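PDB 6ESL: bacterial leucyl aminopeptidase from Legionella pneumophila, which probably releases N-terminal residues such as leucine from peptides, acting as a secreted zinc aminopeptidase of the M28 family. Local coordinates for residues B[138-141]-B[145-148]; B[220-225]-B[360-365]; B[227-232]-B[284-289]. All blocks are in the same frame, centred on the assembly; numbering follows the deposited sequence.

Contact 1. Residues B[138-141]-B[145-148]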
loop_
_atom_site.group_PDB
_atom_site.type_symbol
_atom_site.label_atom_id
_atom_site.label_comp_id
_atom_site.label_asym_id
_atom_site.label_seq_id
_atom_site.Cartn_x
_atom_site.Cartn_y
_atom_site.Cartn_z
ATOM N N THR B 138 -13.264 26.957 -16.965
ATOM C CA THR B 138 -14.330 27.851 -17.431
ATOM C C THR B 138 -14.853 27.354 -18.756
ATOM O O THR B 138 -16.042 27.187 -18.915
ATOM C CB THR B 138 -13.835 29.301 -17.459
ATOM O OG1 THR B 138 -13.545 29.664 -16.089
ATOM C CG2 THR B 138 -14.879 30.302 -18.108
ATOM N N HIS B 139 -13.964 27.090 -19.687
ATOM C CA HIS B 139 -14.437 26.644 -21.007
ATOM C C HIS B 139 -15.112 25.272 -20.899
ATOM O O HIS B 139 -16.228 25.054 -21.388
ATOM C CB HIS B 139 -13.265 26.556 -21.947
ATOM C CG HIS B 139 -13.687 26.279 -23.355
ATOM N ND1 HIS B 139 -13.924 24.991 -23.813
ATOM C CD2 HIS B 139 -14.023 27.116 -24.371
ATOM C CE1 HIS B 139 -14.355 25.055 -25.061
ATOM N NE2 HIS B 139 -14.407 26.319 -25.423
ATOM N N MET B 140 -14.490 24.319 -20.190
ATOM C CA MET B 140 -15.071 22.941 -20.169
ATOM C C MET B 140 -16.437 22.967 -19.549
ATOM O O MET B 140 -17.338 22.329 -20.068
ATOM C CB MET B 140 -14.184 21.965 -19.399
ATOM C CG MET B 140 -12.938 21.584 -20.163
ATOM S SD MET B 140 -12.066 20.171 -19.431
ATOM C CE MET B 140 -13.112 18.763 -19.843
ATOM N N THR B 141 -16.612 23.729 -18.470
ATOM C CA THR B 141 -17.909 23.746 -17.790
ATOM C C THR B 141 -19.011 24.523 -18.539
ATOM O O THR B 141 -20.167 24.465 -18.162
ATOM C CB THR B 141 -17.819 24.282 -16.370
ATOM O OG1 THR B 141 -17.301 25.654 -16.347
ATOM C CG2 THR B 141 -16.912 23.400 -15.468
ATOM N N ASN B 145 -23.369 19.832 -21.487
ATOM C CA ASN B 145 -22.752 18.648 -20.819
ATOM C C ASN B 145 -21.642 18.167 -21.714
ATOM O O ASN B 145 -21.415 18.739 -22.809
ATOM C CB ASN B 145 -23.746 17.577 -20.487
ATOM C CG ASN B 145 -24.416 16.933 -21.774
ATOM O OD1 ASN B 145 -23.745 16.584 -22.809
ATOM N ND2 ASN B 145 -25.724 16.812 -21.694
ATOM N N ARG B 146 -20.918 17.126 -21.259
ATOM C CA ARG B 146 -19.866 16.536 -22.095
ATOM C C ARG B 146 -20.053 15.033 -22.170
ATOM O O ARG B 146 -19.075 14.257 -22.223
ATOM C CB ARG B 146 -18.528 16.949 -21.544
ATOM C CG ARG B 146 -18.382 18.480 -21.233
ATOM C CD ARG B 146 -16.983 18.787 -20.746
ATOM N NE ARG B 146 -16.585 18.113 -19.456
ATOM C CZ ARG B 146 -16.815 18.602 -18.236
ATOM N NH1 ARG B 146 -17.525 19.732 -18.049
ATOM N NH2 ARG B 146 -16.294 18.011 -17.160
ATOM N N SER B 147 -21.333 14.630 -22.247
ATOM C CA SER B 147 -21.722 13.257 -22.414
ATOM C C SER B 147 -21.224 12.608 -23.685
ATOM O O SER B 147 -21.332 13.197 -24.782
ATOM C CB SER B 147 -23.217 13.178 -22.416
ATOM O OG SER B 147 -23.701 11.856 -22.566
ATOM N N ALA B 148 -20.757 11.342 -23.535
ATOM C CA ALA B 148 -20.154 10.630 -24.604
ATOM C C ALA B 148 -21.153 10.304 -25.755
ATOM O O ALA B 148 -20.720 9.912 -26.806
ATOM C CB ALA B 148 -19.518 9.384 -24.102
#

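Contact 2. Residues B[220-225]-B[360-365]. With ZN (zinc ion), chain E; ZN (zinc ion), chain F.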
loop_
_atom_site.group_PDB
_atom_site.type_symbol
_atom_site.label_atom_id
_atom_site.label_comp_id
_atom_site.label_asym_id
_atom_site.label_seq_id
_atom_site.Cartn_x
_atom_site.Cartn_y
_atom_site.Cartn_z
ATOM N N ALA B 220 -17.820 20.373 -13.034
ATOM C CA ALA B 220 -16.644 21.095 -12.670
ATOM C C ALA B 220 -15.626 20.201 -11.934
ATOM O O ALA B 220 -14.449 20.139 -12.277
ATOM C CB ALA B 220 -17.051 22.325 -11.861
ATOM N N GLY B 221 -16.077 19.671 -10.815
ATOM C CA GLY B 221 -15.288 18.744 -10.011
ATOM C C GLY B 221 -15.049 17.455 -10.756
ATOM O O GLY B 221 -13.878 17.052 -10.957
ATOM N N ASP B 222 -16.145 16.865 -11.185
ATOM C CA ASP B 222 -16.017 15.635 -11.934
ATOM C C ASP B 222 -16.354 15.736 -13.375
ATOM O O ASP B 222 -17.527 15.704 -13.737
ATOM C CB ASP B 222 -16.994 14.686 -11.212
ATOM C CG ASP B 222 -16.928 13.258 -11.677
ATOM O OD1 ASP B 222 -15.934 12.837 -12.316
ATOM O OD2 ASP B 222 -17.903 12.545 -11.388
ATOM N N ASP B 223 -15.334 15.666 -14.271
ATOM C CA ASP B 223 -13.893 15.733 -14.011
ATOM C C ASP B 223 -13.289 16.835 -14.860
ATOM O O ASP B 223 -12.180 16.709 -15.386
ATOM C CB ASP B 223 -13.213 14.418 -14.302
ATOM C CG ASP B 223 -11.778 14.408 -13.909
ATOM O OD1 ASP B 223 -11.358 15.149 -13.009
ATOM O OD2 ASP B 223 -11.039 13.553 -14.483
ATOM N N GLY B 224 -13.998 17.965 -14.877
ATOM C CA GLY B 224 -13.439 19.193 -15.390
ATOM C C GLY B 224 -12.112 19.535 -14.713
ATOM O O GLY B 224 -11.152 19.901 -15.353
ATOM N N SER B 225 -12.118 19.413 -13.375
ATOM C CA SER B 225 -10.960 19.778 -12.555
ATOM C C SER B 225 -9.757 18.944 -12.959
ATOM O O SER B 225 -8.689 19.487 -13.232
ATOM C CB SER B 225 -11.307 19.620 -11.082
ATOM O OG SER B 225 -11.619 18.251 -10.738
ATOM N N TYR B 360 -21.928 17.413 -4.689
ATOM C CA TYR B 360 -22.541 17.943 -5.885
ATOM C C TYR B 360 -22.223 17.208 -7.156
ATOM O O TYR B 360 -22.759 17.468 -8.171
ATOM C CB TYR B 360 -22.223 19.410 -6.038
ATOM C CG TYR B 360 -22.459 20.175 -4.790
ATOM C CD1 TYR B 360 -23.722 20.348 -4.303
ATOM C CD2 TYR B 360 -21.408 20.697 -4.082
ATOM C CE1 TYR B 360 -23.943 21.051 -3.156
ATOM C CE2 TYR B 360 -21.607 21.397 -2.930
ATOM C CZ TYR B 360 -22.879 21.577 -2.473
ATOM O OH TYR B 360 -23.081 22.264 -1.346
ATOM N N ILE B 361 -21.431 16.186 -7.045
ATOM C CA ILE B 361 -21.046 15.364 -8.159
ATOM C C ILE B 361 -22.297 14.733 -8.827
ATOM O O ILE B 361 -23.247 14.386 -8.167
ATOM C CB ILE B 361 -20.107 14.289 -7.598
ATOM C CG1 ILE B 361 -20.796 13.435 -6.566
ATOM C CG2 ILE B 361 -18.784 14.800 -7.093
ATOM C CD1 ILE B 361 -19.904 12.272 -6.219
ATOM N N HIS B 362 -22.250 14.643 -10.144
ATOM C CA HIS B 362 -23.325 14.091 -10.980
ATOM C C HIS B 362 -24.628 14.870 -10.912
ATOM O O HIS B 362 -25.666 14.317 -11.025
ATOM C CB HIS B 362 -23.594 12.580 -10.748
ATOM C CG HIS B 362 -22.402 11.719 -10.911
ATOM N ND1 HIS B 362 -22.294 10.492 -10.317
ATOM C CD2 HIS B 362 -21.273 11.894 -11.611
ATOM C CE1 HIS B 362 -21.149 9.952 -10.643
ATOM N NE2 HIS B 362 -20.509 10.783 -11.428
ATOM N N THR B 363 -24.539 16.167 -10.687
ATOM C CA THR B 363 -25.689 17.060 -10.628
ATOM C C THR B 363 -25.354 18.362 -11.308
ATOM O O THR B 363 -24.235 18.604 -11.627
ATOM C CB THR B 363 -26.141 17.442 -9.200
ATOM O OG1 THR B 363 -25.254 18.398 -8.628
ATOM C CG2 THR B 363 -26.265 16.252 -8.288
ATOM N N SER B 364 -26.373 19.155 -11.586
ATOM C CA SER B 364 -26.170 20.497 -12.142
ATOM C C SER B 364 -25.511 21.422 -11.195
ATOM O O SER B 364 -25.089 22.440 -11.621
ATOM C CB SER B 364 -27.554 21.151 -12.502
ATOM O OG SER B 364 -28.162 20.235 -13.383
ATOM N N SER B 365 -25.392 21.077 -9.935
ATOM C CA SER B 365 -24.706 21.969 -8.992
ATOM C C SER B 365 -23.211 21.708 -8.923
ATOM O O SER B 365 -22.567 22.260 -8.063
ATOM C CB SER B 365 -25.293 21.757 -7.619
ATOM O OG SER B 365 -26.587 22.223 -7.574
HETATM ZN ZN ZN E . -17.428 10.239 -12.183
HETATM ZN ZN ZN F . -14.916 11.162 -12.366
HETATM O O HOH W 1 -20.502 16.021 -12.047
HETATM O O HOH W 2 -15.277 10.781 -10.241
#

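Contact 3. Residues B[227-232]-B[284-289]. With ZN (zinc ion), chain F.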
loop_
_atom_site.group_PDB
_atom_site.type_symbol
_atom_site.label_atom_id
_atom_site.label_comp_id
_atom_site.label_asym_id
_atom_site.label_seq_id
_atom_site.Cartn_x
_atom_site.Cartn_y
_atom_site.Cartn_z
ATOM N N SER B 227 -9.274 17.177 -15.705
ATOM C CA SER B 227 -8.979 17.458 -17.142
ATOM C C SER B 227 -8.157 18.764 -17.291
ATOM O O SER B 227 -7.211 18.843 -18.114
ATOM C CB SER B 227 -10.291 17.574 -17.864
ATOM O OG SER B 227 -10.982 16.365 -17.990
ATOM N N SER B 228 -8.460 19.751 -16.432
ATOM C CA SER B 228 -7.774 21.040 -16.484
ATOM C C SER B 228 -6.453 21.060 -15.813
ATOM O O SER B 228 -5.488 21.700 -16.277
ATOM C CB SER B 228 -8.629 22.173 -15.884
ATOM O OG SER B 228 -9.909 22.244 -16.509
ATOM N N SER B 229 -6.405 20.426 -14.642
ATOM C CA SER B 229 -5.119 20.231 -14.003
ATOM C C SER B 229 -4.123 19.531 -14.928
ATOM O O SER B 229 -2.979 19.924 -14.937
ATOM C CB SER B 229 -5.270 19.412 -12.675
ATOM O OG SER B 229 -5.985 20.065 -11.650
ATOM N N ILE B 230 -4.523 18.451 -15.637
ATOM C CA ILE B 230 -3.526 17.776 -16.489
ATOM C C ILE B 230 -3.211 18.583 -17.772
ATOM O O ILE B 230 -2.115 18.460 -18.320
ATOM C CB ILE B 230 -3.828 16.296 -16.827
ATOM C CG1 ILE B 230 -4.999 16.190 -17.760
ATOM C CG2 ILE B 230 -4.024 15.473 -15.522
ATOM C CD1 ILE B 230 -5.066 14.819 -18.391
ATOM N N MET B 231 -4.150 19.416 -18.229
ATOM C CA MET B 231 -3.882 20.294 -19.393
ATOM C C MET B 231 -2.761 21.269 -19.070
ATOM O O MET B 231 -1.917 21.528 -19.917
ATOM C CB MET B 231 -5.132 21.031 -19.866
ATOM C CG MET B 231 -4.911 21.935 -21.155
ATOM S SD MET B 231 -4.485 20.884 -22.574
ATOM C CE MET B 231 -6.118 20.262 -22.939
ATOM N N GLU B 232 -2.750 21.808 -17.847
ATOM C CA GLU B 232 -1.727 22.782 -17.450
ATOM C C GLU B 232 -0.398 22.073 -17.241
ATOM O O GLU B 232 0.620 22.569 -17.614
ATOM C CB GLU B 232 -2.158 23.634 -16.250
ATOM C CG GLU B 232 -1.037 24.475 -15.696
ATOM C CD GLU B 232 -0.481 25.557 -16.619
ATOM O OE1 GLU B 232 -1.063 25.822 -17.701
ATOM O OE2 GLU B 232 0.586 26.099 -16.245
ATOM N N ASP B 284 -8.907 12.255 -11.300
ATOM C CA ASP B 284 -10.342 12.322 -11.257
ATOM C C ASP B 284 -10.717 13.057 -9.980
ATOM O O ASP B 284 -10.664 12.511 -8.878
ATOM C CB ASP B 284 -10.947 10.919 -11.247
ATOM C CG ASP B 284 -12.463 10.939 -11.211
ATOM O OD1 ASP B 284 -13.044 12.045 -11.195
ATOM O OD2 ASP B 284 -13.073 9.849 -11.197
ATOM N N MET B 285 -11.096 14.309 -10.164
ATOM C CA MET B 285 -11.570 15.198 -9.117
ATOM C C MET B 285 -10.349 15.731 -8.351
ATOM O O MET B 285 -9.693 15.057 -7.512
ATOM C CB MET B 285 -12.674 14.648 -8.218
ATOM C CG MET B 285 -13.809 14.048 -8.992
ATOM S SD MET B 285 -15.172 13.426 -8.041
ATOM C CE MET B 285 -14.390 12.274 -6.920
ATOM N N THR B 286 -10.034 16.975 -8.677
ATOM C CA THR B 286 -8.833 17.656 -8.154
ATOM C C THR B 286 -9.115 19.009 -7.491
ATOM O O THR B 286 -8.183 19.741 -7.104
ATOM C CB THR B 286 -7.831 17.913 -9.299
ATOM O OG1 THR B 286 -8.359 18.838 -10.229
ATOM C CG2 THR B 286 -7.367 16.623 -9.956
ATOM N N GLY B 287 -10.389 19.345 -7.323
ATOM C CA GLY B 287 -10.729 20.684 -6.850
ATOM C C GLY B 287 -11.549 20.913 -5.607
ATOM O O GLY B 287 -11.569 22.011 -5.098
ATOM N N TYR B 288 -12.274 19.912 -5.141
ATOM C CA TYR B 288 -13.131 20.109 -3.987
ATOM C C TYR B 288 -12.434 19.746 -2.773
ATOM O O TYR B 288 -11.801 18.645 -2.677
ATOM C CB TYR B 288 -14.438 19.296 -4.152
ATOM C CG TYR B 288 -15.362 19.397 -2.919
ATOM C CD1 TYR B 288 -16.320 20.442 -2.791
ATOM C CD2 TYR B 288 -15.303 18.428 -1.925
ATOM C CE1 TYR B 288 -17.164 20.489 -1.667
ATOM C CE2 TYR B 288 -16.131 18.485 -0.826
ATOM C CZ TYR B 288 -17.043 19.537 -0.725
ATOM O OH TYR B 288 -17.795 19.568 0.408
ATOM N N ARG B 289 -12.494 20.642 -1.764
ATOM C CA ARG B 289 -11.934 20.394 -0.468
ATOM C C ARG B 289 -13.051 20.250 0.514
ATOM O O ARG B 289 -14.007 21.019 0.510
ATOM C CB ARG B 289 -10.995 21.545 -0.013
ATOM C CG ARG B 289 -9.583 21.465 -0.581
ATOM C CD ARG B 289 -8.742 22.604 -0.030
ATOM N NE ARG B 289 -7.398 22.542 -0.574
ATOM C CZ ARG B 289 -6.462 23.433 -0.310
ATOM N NH1 ARG B 289 -6.743 24.434 0.533
ATOM N NH2 ARG B 289 -5.251 23.281 -0.831
HETATM ZN ZN ZN F . -14.916 11.162 -12.366
HETATM O O HOH W 2 -15.277 10.781 -10.241
#

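Contact 1. Residues B[138-141]-B[145-148]
Arg146, buried just beyond the C-terminal end of helix 130-142, turns its guanidinium group back on Met140 and bonds all three of its nitrogens to backbone carbonyls. The loop that carries it, 145-148, opens with an Asx turn at Asn145 and joins two helices on the flank of the catalytic α/β domain. Across the contact NH1 of Arg146 reaches O of Met140 at 3.3 Å, a weak bond bent to 136°. The stronger partners lie outside: NE bonds to the carbonyl of Met210, NH1 also to that of Pro218, and NH2 to that of Gly219. Together these bonds fix the rotation of the guanidinium group and give each of its buried nitrogens an acceptor, while the carbonyl of Met140, near the C-terminal end of helix 130-142, would probably suit a positive charge, as would the loop carbonyls.

The arginine chain is extended as far as CD and then bends at chi3 (-62°), which brings one face of the guanidinium against Met140. Its CD lies 3.6 Å from O of Met140. The thioether chain crosses it at about a right angle: Met140 CB sits over one face, offset toward the rim, and the methyl CE, swung round by a bend at its own chi3, packs 4.0 Å from CD of Arg146. Met140 also leans on Thr156 and Trp159, so the methionine touches helices 151-170 and 220-239 (at Ser227) from its place on helix 130-142. Thr141 adds little beyond its CA, 4.0 Å from NH1 of Arg146. The closest side-chain approach is Met140 CE to Arg146 NE, at 3.6 Å.

Contact 2. Residues B[220-225]-B[360-365]
With CG swung anti to the backbone N (chi1 -172°), Asp222 sends its carboxylate out to the metals, while His362 sets CG anti to its own carbonyl carbon (chi1 -55°) and brings its imidazole to the same place. The carboxylate bridges the two zinc ions, OD1 of Asp222 binding the zinc of chain F at 2.0 Å and OD2 the zinc of chain E at 2.5 Å. NE2 of His362 lies 3.1 Å from Asp222 OD2, the carboxylate and ring planes being 40° apart. The zinc of chain E sits at the ring edge, in its plane, but 3.2 Å from NE2 of His362, too far for an ordinary coordination bond. ND1 is held by Asp65 of the second subunit.

Closer to the backbone, CG2 of Ile361 lies 4.5 Å from CB of Asp222. Water 1 accepts from His362 N at 2.9 Å and gives a weak bond to Asp222 O. Tyr360 to Thr363 form a type II β turn that presents the histidine. Glu257 completes the protein ligands seen at the zinc of chain E, and a cis peptide follows Asp222, as in the co-catalytic dizinc site of M28 aminopeptidases.

Contact 3. Residues B[227-232]-B[284-289]
Thr286 meets Ser229 through its side chain alone, and can be followed outward from CB. That carbon lies 3.7 Å from OG of Ser229. At CB the chain forks: the methyl CG2 stays at 4.1 Å from Ser229 OG, near enough only for loose packing, whereas the hydroxyl makes the contact. OG1 sits between the backbone N and the carbonyl carbon (chi1 66°), and from there donates a hydrogen bond to OG of Ser229 at 3.0 Å. The serine points its CB toward the loop and holds OG beside its own backbone N, anti to the carbonyl carbon (chi1 -66°). Ser229 OG does not end the chain of bonds, for it is also bonded to the carbonyl O of Met376 in helix 373-391. The two buried hydroxyls therefore form a short relay in which each bond would probably strengthen the next, ending on the carbonyl of Met376. Met376 and Phe379 also pack against Thr286, so the threonine lies where helix 220-239, helix 373-391 and the loop after strand 277-282 come together.

Two residues back along this loop, Asp284 points its CB away from segment 227-232, and its carboxylate reaches the metal. It grips the zinc of chain F with both oxygens, OD1 at 2.4 Å and OD2 at 2.5 Å. Water 2 binds the same ion, which His209 and Asp222 also hold. Between aspartate and threonine, Met285 has a positive phi (79°), a turn of the backbone that probably helps Asp284 face the zinc while Thr286 faces Ser229. Strands 203-209 and 277-282 are parallel neighbours that both lead at their C-terminal ends to ligands of this zinc, the placing of an active site familiar from the α/β exopeptidase fold of M28 enzymes.

In the fold
Helix 220-239 ties the three contacts together: contacts 2 and 3 use successive turns of it, and contact 1 packs against it through Met140, Thr141 and Arg146. Contacts 1 and 3 are buried, whereas contact 2 is only partly so and has a neighbouring subunit at its edge. Their chemistry differs accordingly: a charged side chain among carbonyls in contact 1, metal, carboxylate and imidazole in contact 2, a hydroxyl pair beside the zinc-binding Asp284 in contact 3. Contacts 2 and 3 share the zinc of chain F and water 2, and are joined by probable hydrogen bonds from the backbone N of Met285 to Asp223 OD1 and from that of Thr286 to Ser225 OG. Contact 3 is nested along the chain within the loop closed by contact 2.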